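Local coordinates for protein group 3 allergen SMIPP-S Yv6023A04 (Sarcoptes scabiei type hominis, PDB 3H7O) that belongs to the chymotrypsin-like serine protease family but is an inactivated paralogue from the scabies mite, so it probably does not cleave proteins, at residues T157-G160 / P161-L164. The protein carries 3 engineered substitutions. Residues are numbered along the deposited sequence; the frame is centred on the assembly and turned at random.
Sequences TKYG and PIFL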
ATOM      1  N   THR A 157     -22.083  -1.837   5.052  1.00 26.67           N
ATOM      2  CA  THR A 157     -23.399  -1.712   4.408  1.00 27.76           C
ATOM      3  C   THR A 157     -23.308  -0.928   3.089  1.00 27.33           C
ATOM      4  O   THR A 157     -24.029  -1.229   2.140  1.00 27.16           O
ATOM      5  CB  THR A 157     -24.526  -1.182   5.359  1.00 28.42           C
ATOM      6  OG1 THR A 157     -25.681  -0.806   4.597  1.00 30.25           O
ATOM      7  CG2 THR A 157     -24.076   0.014   6.168  1.00 31.58           C
ATOM      8  N   LYS A 158     -22.400   0.046   3.026  1.00 26.54           N
ATOM      9  CA  LYS A 158     -22.174   0.805   1.793  1.00 26.99           C
ATOM     10  C   LYS A 158     -21.568  -0.058   0.686  1.00 26.86           C
ATOM     11  O   LYS A 158     -21.865   0.143  -0.493  1.00 27.34           O
ATOM     12  CB  LYS A 158     -21.304   2.037   2.054  1.00 27.28           C
ATOM     13  CG  LYS A 158     -22.053   3.169   2.728  1.00 27.07           C
ATOM     14  CD  LYS A 158     -21.151   4.350   3.028  1.00 29.15           C
ATOM     15  CE  LYS A 158     -21.933   5.455   3.706  1.00 30.95           C
ATOM     16  NZ  LYS A 158     -21.100   6.662   3.938  1.00 32.25           N
ATOM     17  N   TYR A 159     -20.731  -1.018   1.071  1.00 26.23           N
ATOM     18  CA  TYR A 159     -20.126  -1.945   0.116  1.00 26.81           C
ATOM     19  C   TYR A 159     -21.069  -3.066  -0.320  1.00 27.05           C
ATOM     20  O   TYR A 159     -20.772  -3.799  -1.265  1.00 26.32           O
ATOM     21  CB  TYR A 159     -18.807  -2.502   0.660  1.00 26.39           C
ATOM     22  CG  TYR A 159     -17.617  -1.657   0.271  1.00 26.61           C
ATOM     23  CD1 TYR A 159     -17.324  -0.468   0.946  1.00 24.71           C
ATOM     24  CD2 TYR A 159     -16.791  -2.039  -0.785  1.00 26.83           C
ATOM     25  CE1 TYR A 159     -16.228   0.319   0.577  1.00 25.39           C
ATOM     26  CE2 TYR A 159     -15.692  -1.267  -1.155  1.00 29.91           C
ATOM     27  CZ  TYR A 159     -15.415  -0.091  -0.476  1.00 26.64           C
ATOM     28  OH  TYR A 159     -14.320   0.664  -0.853  1.00 28.26           O
ATOM     29  N   GLY A 160     -22.203  -3.181   0.370  1.00 28.79           N
ATOM     30  CA  GLY A 160     -23.288  -4.084  -0.015  1.00 29.35           C
ATOM     31  C   GLY A 160     -22.882  -5.540  -0.161  1.00 29.48           C
ATOM     32  O   GLY A 160     -22.456  -6.161   0.809  1.00 29.67           O
ATOM     33  N   PRO A 161     -23.007  -6.093  -1.382  1.00 29.80           N
ATOM     34  CA  PRO A 161     -22.708  -7.508  -1.634  1.00 29.16           C
ATOM     35  C   PRO A 161     -21.215  -7.846  -1.637  1.00 28.19           C
ATOM     36  O   PRO A 161     -20.863  -9.022  -1.702  1.00 27.87           O
ATOM     37  CB  PRO A 161     -23.305  -7.746  -3.025  1.00 29.54           C
ATOM     38  CG  PRO A 161     -23.252  -6.416  -3.684  1.00 30.85           C
ATOM     39  CD  PRO A 161     -23.513  -5.416  -2.591  1.00 30.13           C
ATOM     40  N   ILE A 162     -20.356  -6.827  -1.580  1.00 26.92           N
ATOM     41  CA  ILE A 162     -18.906  -7.021  -1.550  1.00 26.42           C
ATOM     42  C   ILE A 162     -18.451  -7.367  -0.133  1.00 25.48           C
ATOM     43  O   ILE A 162     -18.617  -6.569   0.798  1.00 24.51           O
ATOM     44  CB  ILE A 162     -18.138  -5.774  -2.078  1.00 26.38           C
ATOM     45  CG1 ILE A 162     -18.378  -5.596  -3.585  1.00 28.39           C
ATOM     46  CG2 ILE A 162     -16.638  -5.876  -1.765  1.00 27.86           C
ATOM     47  CD1 ILE A 162     -17.823  -4.302  -4.171  1.00 28.78           C
ATOM     48  N   PHE A 163     -17.878  -8.558   0.024  1.00 24.88           N
ATOM     49  CA  PHE A 163     -17.405  -9.002   1.332  1.00 24.17           C
ATOM     50  C   PHE A 163     -16.192  -8.204   1.795  1.00 23.46           C
ATOM     51  O   PHE A 163     -15.213  -8.041   1.056  1.00 23.77           O
ATOM     52  CB  PHE A 163     -17.078 -10.504   1.344  1.00 23.65           C
ATOM     53  CG  PHE A 163     -16.478 -10.979   2.643  1.00 23.66           C
ATOM     54  CD1 PHE A 163     -17.293 -11.298   3.726  1.00 25.70           C
ATOM     55  CD2 PHE A 163     -15.098 -11.091   2.789  1.00 23.92           C
ATOM     56  CE1 PHE A 163     -16.744 -11.727   4.937  1.00 23.17           C
ATOM     57  CE2 PHE A 163     -14.539 -11.519   3.997  1.00 26.02           C
ATOM     58  CZ  PHE A 163     -15.369 -11.836   5.071  1.00 20.07           C
ATOM     59  N   LEU A 164     -16.271  -7.716   3.029  1.00 22.41           N
ATOM     60  CA  LEU A 164     -15.123  -7.117   3.703  1.00 22.21           C
ATOM     61  C   LEU A 164     -14.858  -7.897   4.980  1.00 22.36           C
ATOM     62  O   LEU A 164     -15.774  -8.142   5.758  1.00 22.44           O
ATOM     63  CB  LEU A 164     -15.384  -5.649   4.043  1.00 22.14           C
ATOM     64  CG  LEU A 164     -15.604  -4.643   2.909  1.00 23.86           C
ATOM     65  CD1 LEU A 164     -15.943  -3.293   3.504  1.00 22.52           C
ATOM     66  CD2 LEU A 164     -14.376  -4.539   2.027  1.00 21.86           C
TER
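The ring of Y159 meets two methyl groups, both at a slant: CD1 of L164 lies 4.0 Å from Y159 CG at the root of the ring, and CG2 of I162 lies 4.0 Å from Y159 CD2. The leucine chain runs roughly perpendicular to the tyrosine. In I162, CG2 stands anti to the backbone N, which brings this branch to the ring, while CG1 lies beside the N and stays near Y159 O. Branched aliphatic chains suit these places because their methyls can fit against a buried ring. V210 of strand 209-213 also touches both Y159 and L164, and the phenol OH, too polar to be buried alone, is hydrogen-bonded to P208 O. A tight turn of the backbone brings these residues together. Y159 O accepts a bond from I162 N (3.1 Å) and closes a type II' turn. G160 occupies its first corner with a positive phi of 56°, favourable for glycine, and a side chain here would run into the P161 ring; P161, whose ring fixes phi near -74°, fits the second and needs no N-H there. The turn follows helix 152-159 and leads the chain toward strand 168-172, in the C-terminal beta-barrel half of the chymotrypsin fold.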